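Long-range contacts in acid phosphatase (Mycobacterium tuberculosis, PDB 2A6P), which removes phosphate from a broad range of phosphate monoesters and can serve as a fructose-1,6-bisphosphatase in gluconeogenesis: residues T21-L26 and T33-T38; C64-R69 and N82-L87; T161-L166 and G189-A194. All blocks are in the same frame, centred on the assembly; numbering follows the deposited sequence.

How the contacts relate
Contacts 1 and 2 meet beside the active site, their centres about 17 Å apart. Arg67 NE of contact 2 forms a salt bridge with Glu34 OE2 of contact 1 (2.8 Å), and Arg69 NH1 probably donates to Thr33 O (2.8 Å). Thr21 of contact 1 lies about 4 Å, side chain to side chain, from His18, the inferred phosphohistidine residue; the Ser65 side chain of contact 2 is about 3 Å from that of His152, by similarity a transition-state stabiliser. Contact 3 lies away from these residues, its centre about 30 Å from that of contact 1 and about 23 Å from that of contact 2. Contacts 2 and 3 involve the two strands that are outermost in the sheet within this chain.

Contact 1 (T21-L26 and T33-T38); sequences TAWSTL and TEVELT. With SO4 (sulfate ion), chain C.
Trp23 offers one face of its indole to two methyl groups from Thr33-Thr38. Val35 CG2 sits 3.8 Å from the centroid of the five-membered ring, only 8° off its normal, and Thr33 CG2 covers the six-membered ring less squarely, 4.2 Å from its centroid. These are CH-pi contacts. Val35 CG1, anti to its backbone N (chi1 178°), turns instead to Thr21 and presses on Thr21 CB at 3.5 Å, tight for two carbons, the side chains crossing at about a right angle. Thr38 CG2 rests on the peptide between Thr21 and Ala22.

Both segments belong to the loop that joins strand 13-17 to helix 39-53 in this histidine phosphatase fold, just beyond His18, inferred to carry the phosphoryl group. Thr38 OG1 bonds to Glu20 OE2 and, at the N-cap, to Gly41 N; Thr33 OG1 bonds to Glu97.

Hydrogen bonds shape Thr21-Leu26 itself. Thr21 OG1 accepts from Ser24 N at 3.1 Å, an ST motif, while Thr21 N donates almost straight (178°) to Ser24 OG. The Thr21 hydroxyl in turn donates from OG1 to O2 of a sulfate ion (2.9 Å), probably from the crystallisation liquor, which Arg17 and Thr30 also bind.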
# COMPACT_ATOMS: atom_id res chain seq x y z
N THR A 21 9.82 15.29 12.91
CA THR A 21 9.89 16.48 13.75
C THR A 21 9.98 15.99 15.20
O THR A 21 9.83 14.79 15.46
CB THR A 21 8.63 17.37 13.61
OG1 THR A 21 7.48 16.66 14.10
CG2 THR A 21 8.40 17.78 12.15
N ALA A 22 10.23 16.90 16.13
CA ALA A 22 10.32 16.53 17.55
C ALA A 22 9.00 15.97 18.06
O ALA A 22 8.98 15.17 19.00
CB ALA A 22 10.72 17.76 18.38
N TRP A 23 7.88 16.38 17.44
CA TRP A 23 6.56 15.91 17.85
C TRP A 23 6.18 14.55 17.25
O TRP A 23 5.59 13.71 17.93
CB TRP A 23 5.50 16.96 17.47
CG TRP A 23 5.40 18.14 18.40
CD1 TRP A 23 6.43 18.73 19.08
CD2 TRP A 23 4.22 18.89 18.72
NE1 TRP A 23 5.96 19.80 19.81
CE2 TRP A 23 4.61 19.93 19.60
CE3 TRP A 23 2.87 18.80 18.34
CZ2 TRP A 23 3.70 20.86 20.12
CZ3 TRP A 23 1.97 19.72 18.86
CH2 TRP A 23 2.38 20.74 19.73
N SER A 24 6.51 14.34 15.98
CA SER A 24 6.17 13.07 15.34
C SER A 24 6.86 11.88 16.00
O SER A 24 6.26 10.82 16.15
CB SER A 24 6.53 13.09 13.85
OG SER A 24 7.93 13.14 13.65
N THR A 25 8.11 12.07 16.40
CA THR A 25 8.88 11.01 17.04
C THR A 25 8.24 10.59 18.35
O THR A 25 8.42 9.46 18.79
CB THR A 25 10.31 11.47 17.33
OG1 THR A 25 10.28 12.54 18.28
CG2 THR A 25 10.97 11.95 16.07
N LEU A 26 7.50 11.51 18.97
CA LEU A 26 6.83 11.24 20.24
C LEU A 26 5.41 10.75 20.05
O LEU A 26 4.71 10.45 21.02
CB LEU A 26 6.83 12.50 21.11
CG LEU A 26 8.20 12.97 21.61
CD1 LEU A 26 8.05 14.24 22.40
CD2 LEU A 26 8.83 11.89 22.48
N THR A 33 -0.05 23.58 14.47
CA THR A 33 1.20 23.93 15.13
C THR A 33 2.40 23.87 14.18
O THR A 33 2.60 22.89 13.48
CB THR A 33 1.47 23.01 16.34
OG1 THR A 33 0.36 23.07 17.24
CG2 THR A 33 2.72 23.44 17.08
N GLU A 34 3.20 24.93 14.17
CA GLU A 34 4.37 25.01 13.30
C GLU A 34 5.63 24.42 13.94
O GLU A 34 6.43 25.13 14.56
CB GLU A 34 4.64 26.46 12.91
CG GLU A 34 3.54 27.07 12.06
CD GLU A 34 3.49 26.49 10.64
OE1 GLU A 34 4.34 25.64 10.30
OE2 GLU A 34 2.58 26.89 9.87
N VAL A 35 5.79 23.11 13.79
CA VAL A 35 6.95 22.41 14.33
C VAL A 35 7.99 22.29 13.22
O VAL A 35 7.64 22.14 12.05
CB VAL A 35 6.54 21.00 14.84
CG1 VAL A 35 7.76 20.25 15.35
CG2 VAL A 35 5.52 21.14 15.95
N GLU A 36 9.26 22.36 13.58
CA GLU A 36 10.33 22.27 12.59
C GLU A 36 10.77 20.83 12.35
O GLU A 36 10.53 19.95 13.18
CB GLU A 36 11.54 23.08 13.05
CG GLU A 36 11.29 24.57 13.20
CD GLU A 36 11.06 25.24 11.86
OE1 GLU A 36 9.99 25.86 11.67
OE2 GLU A 36 11.96 25.15 10.98
N LEU A 37 11.40 20.59 11.20
CA LEU A 37 11.92 19.28 10.86
C LEU A 37 13.17 19.11 11.71
O LEU A 37 13.85 20.09 12.01
CB LEU A 37 12.35 19.24 9.38
CG LEU A 37 11.32 19.31 8.25
CD1 LEU A 37 12.06 19.23 6.92
CD2 LEU A 37 10.32 18.16 8.36
N THR A 38 13.47 17.90 12.13
CA THR A 38 14.69 17.67 12.90
C THR A 38 15.78 17.51 11.85
O THR A 38 15.50 17.50 10.66
CB THR A 38 14.61 16.39 13.72
OG1 THR A 38 14.33 15.28 12.85
CG2 THR A 38 13.51 16.50 14.76
S SO4 C . 3.73 15.26 12.61
O1 SO4 C . 4.44 14.04 12.11
O2 SO4 C . 4.82 16.27 13.06
O3 SO4 C . 3.05 15.88 11.54
O4 SO4 C . 3.09 14.83 13.83

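Contact 2 (C64-R69 and N82-L87); sequences CSPRRR and NEVTGL
Cys64 is held through its backbone between Glu83 and Thr85, the residues on either side of Val84. Its N donates to Glu83 O at 2.8 Å, and its O accepts from Thr85 N at 3.1 Å; both bonds are nearly straight, with N-H...O angles of 161° and 162°. The pair brackets Val84, as expected of a parallel bridge. Cys64 O also receives a CH contact from Val84 CA at 3.4 Å, so a peptide N-H and a CA-H both approach this oxygen.

Beyond the bridge, Pro66 has no N-H to give and meets the other segment through its ring. CD lies 3.1 Å from Thr85 O, CG lies against the Thr85-Gly86 peptide, and CG also approaches Val84 CG1 at 4.1 Å. Anti to its backbone N (chi1 176°), Val84 CG1 is carried to Pro66, 3.9 Å from its CA.

Ser65 O is satisfied by Thr70 OG1, Arg67 NE by Glu34, and Arg69 NH1 and NH2 by Thr33 O and Gly31 O. The Ser65 side chain touches His152, a transition-state stabiliser by similarity. The contact closes a beta-alpha-beta unit: strand 61-64 leads into helix 68-76 and the chain returns in strand 83-84, an outermost strand of the sheet within this chain. Leu71 of the helix packs on Cys64 and Val84, while Leu87 touches helix 124-141.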
# COMPACT_ATOMS: atom_id res chain seq x y z
N CYS A 64 1.56 21.72 -2.36
CA CYS A 64 2.12 21.56 -1.02
C CYS A 64 1.30 22.16 0.12
O CYS A 64 0.63 23.17 -0.05
CB CYS A 64 3.54 22.17 -1.01
SG CYS A 64 4.57 21.88 0.47
N SER A 65 1.36 21.53 1.30
CA SER A 65 0.66 22.03 2.48
C SER A 65 1.39 23.30 2.96
O SER A 65 2.63 23.41 2.85
CB SER A 65 0.66 20.97 3.58
OG SER A 65 0.29 21.55 4.81
N PRO A 66 0.65 24.26 3.51
CA PRO A 66 1.21 25.53 4.00
C PRO A 66 2.18 25.46 5.17
O PRO A 66 2.94 26.41 5.40
CB PRO A 66 -0.03 26.35 4.34
CG PRO A 66 -1.10 25.76 3.45
CD PRO A 66 -0.82 24.29 3.57
N ARG A 67 2.15 24.38 5.94
CA ARG A 67 3.03 24.24 7.10
C ARG A 67 4.48 24.36 6.66
O ARG A 67 4.83 23.98 5.54
CB ARG A 67 2.81 22.90 7.80
CG ARG A 67 1.39 22.68 8.35
CD ARG A 67 1.04 23.66 9.48
NE ARG A 67 0.68 24.99 8.99
CZ ARG A 67 -0.44 25.27 8.33
NH1 ARG A 67 -1.34 24.32 8.08
NH2 ARG A 67 -0.66 26.51 7.91
N ARG A 68 5.32 24.88 7.55
CA ARG A 68 6.73 25.03 7.22
C ARG A 68 7.44 23.68 7.07
O ARG A 68 8.34 23.54 6.23
CB ARG A 68 7.44 25.87 8.29
CG ARG A 68 8.85 26.28 7.86
CD ARG A 68 8.80 27.08 6.54
NE ARG A 68 9.86 26.69 5.60
CZ ARG A 68 10.01 27.21 4.38
NH1 ARG A 68 9.18 28.15 3.95
NH2 ARG A 68 11.00 26.79 3.60
N ARG A 69 7.06 22.70 7.88
CA ARG A 69 7.70 21.39 7.78
C ARG A 69 7.48 20.73 6.42
O ARG A 69 8.31 19.94 5.97
CB ARG A 69 7.22 20.46 8.91
CG ARG A 69 5.70 20.25 9.01
CD ARG A 69 5.37 19.42 10.25
NE ARG A 69 3.94 19.26 10.51
CZ ARG A 69 3.15 20.20 11.04
NH1 ARG A 69 3.66 21.38 11.35
NH2 ARG A 69 1.87 19.93 11.29
N ASN A 82 4.30 24.30 -7.20
CA ASN A 82 3.43 25.03 -8.12
C ASN A 82 2.25 25.68 -7.40
O ASN A 82 1.81 26.76 -7.78
CB ASN A 82 2.89 24.08 -9.20
CG ASN A 82 4.00 23.51 -10.06
OD1 ASN A 82 4.65 24.24 -10.81
ND2 ASN A 82 4.22 22.20 -9.96
N GLU A 83 1.74 25.02 -6.36
CA GLU A 83 0.60 25.54 -5.61
C GLU A 83 0.75 25.23 -4.11
O GLU A 83 1.05 24.09 -3.74
CB GLU A 83 -0.71 24.91 -6.09
CG GLU A 83 -0.90 24.77 -7.60
CD GLU A 83 -1.58 25.97 -8.25
OE1 GLU A 83 -2.41 26.62 -7.58
OE2 GLU A 83 -1.29 26.26 -9.43
N VAL A 84 0.54 26.24 -3.27
CA VAL A 84 0.59 26.06 -1.82
C VAL A 84 -0.86 26.29 -1.38
O VAL A 84 -1.42 27.34 -1.67
CB VAL A 84 1.51 27.09 -1.14
CG1 VAL A 84 1.45 26.91 0.39
CG2 VAL A 84 2.93 26.90 -1.62
N THR A 85 -1.45 25.31 -0.71
CA THR A 85 -2.84 25.43 -0.29
C THR A 85 -3.17 24.65 0.98
O THR A 85 -2.69 23.54 1.20
CB THR A 85 -3.78 24.97 -1.44
OG1 THR A 85 -5.13 24.83 -0.96
CG2 THR A 85 -3.30 23.64 -2.02
N GLY A 86 -4.00 25.26 1.82
CA GLY A 86 -4.41 24.62 3.06
C GLY A 86 -5.23 23.38 2.76
O GLY A 86 -5.57 22.62 3.66
N LEU A 87 -5.57 23.18 1.49
CA LEU A 87 -6.34 22.01 1.10
C LEU A 87 -5.61 20.73 1.53
O LEU A 87 -6.23 19.70 1.84
CB LEU A 87 -6.57 21.98 -0.41
CG LEU A 87 -7.39 20.79 -0.90
CD1 LEU A 87 -8.80 20.91 -0.33
CD2 LEU A 87 -7.43 20.74 -2.44

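Contact 3 (T161-L166 and G189-A194)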
# COMPACT_ATOMS: atom_id res chain seq x y z
N THR A 161 -7.40 6.81 0.83
CA THR A 161 -8.63 6.09 1.13
C THR A 161 -9.75 6.50 0.17
O THR A 161 -10.54 5.66 -0.25
CB THR A 161 -9.10 6.36 2.57
OG1 THR A 161 -8.08 5.93 3.49
CG2 THR A 161 -10.37 5.60 2.87
N ARG A 162 -9.81 7.78 -0.15
CA ARG A 162 -10.83 8.29 -1.05
C ARG A 162 -10.51 7.97 -2.50
O ARG A 162 -11.41 7.75 -3.32
CB ARG A 162 -11.00 9.80 -0.86
CG ARG A 162 -11.46 10.18 0.56
CD ARG A 162 -12.74 9.45 0.92
NE ARG A 162 -13.84 9.83 0.03
CZ ARG A 162 -14.99 9.17 -0.06
NH1 ARG A 162 -15.20 8.09 0.68
NH2 ARG A 162 -15.93 9.61 -0.89
N TRP A 163 -9.22 7.96 -2.83
CA TRP A 163 -8.82 7.62 -4.20
C TRP A 163 -9.38 6.25 -4.53
O TRP A 163 -9.91 6.03 -5.63
CB TRP A 163 -7.29 7.59 -4.34
CG TRP A 163 -6.85 7.17 -5.71
CD1 TRP A 163 -6.51 5.91 -6.11
CD2 TRP A 163 -6.76 8.00 -6.88
NE1 TRP A 163 -6.21 5.90 -7.45
CE2 TRP A 163 -6.36 7.17 -7.95
CE3 TRP A 163 -6.98 9.37 -7.12
CZ2 TRP A 163 -6.16 7.66 -9.25
CZ3 TRP A 163 -6.79 9.86 -8.42
CH2 TRP A 163 -6.38 9.00 -9.46
N VAL A 164 -9.28 5.33 -3.57
CA VAL A 164 -9.76 3.97 -3.74
C VAL A 164 -11.24 3.80 -3.41
O VAL A 164 -11.73 2.69 -3.28
CB VAL A 164 -8.91 2.97 -2.91
CG1 VAL A 164 -7.49 2.95 -3.45
CG2 VAL A 164 -8.92 3.35 -1.45
N GLN A 165 -11.93 4.93 -3.27
CA GLN A 165 -13.37 4.98 -3.01
C GLN A 165 -13.91 4.18 -1.82
O GLN A 165 -14.92 3.49 -1.93
CB GLN A 165 -14.11 4.60 -4.29
CG GLN A 165 -13.51 5.33 -5.49
CD GLN A 165 -14.18 5.01 -6.81
OE1 GLN A 165 -15.17 5.62 -7.18
NE2 GLN A 165 -13.63 4.04 -7.53
N LEU A 166 -13.24 4.31 -0.69
CA LEU A 166 -13.65 3.63 0.53
C LEU A 166 -14.11 4.70 1.54
O LEU A 166 -13.79 5.88 1.37
CB LEU A 166 -12.47 2.84 1.12
CG LEU A 166 -11.96 1.61 0.38
CD1 LEU A 166 -10.61 1.19 0.95
CD2 LEU A 166 -12.97 0.47 0.50
N GLY A 189 -9.33 0.09 -15.63
CA GLY A 189 -10.42 1.01 -15.34
C GLY A 189 -10.73 1.35 -13.88
O GLY A 189 -11.60 2.18 -13.62
N VAL A 190 -10.03 0.73 -12.94
CA VAL A 190 -10.29 0.98 -11.52
C VAL A 190 -9.21 1.80 -10.81
O VAL A 190 -8.01 1.55 -10.98
CB VAL A 190 -10.45 -0.36 -10.75
CG1 VAL A 190 -10.71 -0.10 -9.28
CG2 VAL A 190 -11.58 -1.18 -11.36
N ARG A 191 -9.64 2.80 -10.04
CA ARG A 191 -8.72 3.63 -9.28
C ARG A 191 -8.10 2.69 -8.25
O ARG A 191 -8.81 1.98 -7.53
CB ARG A 191 -9.47 4.80 -8.62
CG ARG A 191 -9.27 6.11 -9.36
CD ARG A 191 -10.44 7.07 -9.24
NE ARG A 191 -10.84 7.33 -7.86
CZ ARG A 191 -11.74 8.25 -7.51
NH1 ARG A 191 -12.32 8.99 -8.45
NH2 ARG A 191 -12.07 8.42 -6.24
N GLN A 192 -6.78 2.68 -8.18
CA GLN A 192 -6.08 1.75 -7.30
C GLN A 192 -4.86 2.32 -6.60
O GLN A 192 -4.25 3.27 -7.08
CB GLN A 192 -5.71 0.51 -8.16
CG GLN A 192 -4.48 -0.32 -7.74
CD GLN A 192 -4.20 -1.46 -8.73
OE1 GLN A 192 -4.92 -2.47 -8.78
NE2 GLN A 192 -3.16 -1.30 -9.53
N LEU A 193 -4.52 1.73 -5.45
CA LEU A 193 -3.33 2.11 -4.67
C LEU A 193 -2.21 1.23 -5.25
O LEU A 193 -2.28 -0.01 -5.15
CB LEU A 193 -3.51 1.76 -3.18
CG LEU A 193 -2.78 2.55 -2.07
CD1 LEU A 193 -2.41 1.60 -0.95
CD2 LEU A 193 -1.54 3.26 -2.59
N ALA A 194 -1.19 1.85 -5.83
CA ALA A 194 -0.08 1.10 -6.42
C ALA A 194 1.12 0.89 -5.50
O ALA A 194 1.68 -0.22 -5.43
CB ALA A 194 0.37 1.79 -7.73
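Arg191 sets its CG over the indole of Trp163, where strand 190-199 meets the end of helix 153-163. A Schellman motif finishes this helix: Leu166 N bonds to Thr161 O and Gln165 N to Arg162 O, with Gln165 at positive phi as the C-prime residue. Arg162 O and Trp163 O of this last turn face the arginine.

The tight part lies between Trp163 and Arg191. Arg191 CG sits toward the rim of the ring, 3.4 Å from Trp163 CE2. Trp163 NE1 is held by Gly185 O, with a weak bond to Gln192 O besides. The Arg191 chain bends at chi3 (53°), and its NE approaches Trp163 O at 2.7 Å in the carbonyl plane, on a lone pair of that oxygen, which itself lies in the guanidinium plane. The ring and guanidinium planes are 32° apart. Val164 CG1 meets Leu193 CB at 4.2 Å, a buried contact where the second subunit of the dimer covers the joint: Arg173 of that subunit packs on Val164 and donates to Arg191 O.

The solvent side is looser and belongs to exposed Gln165. Its CD lies over one guanidinium face, toward the rim, and its CG comes 3.5 Å from Arg191 NH2. Arg162 O takes two donors from opposite faces of its carbonyl plane, Gln165 N and Arg191 NH2, the latter at 3.1 Å.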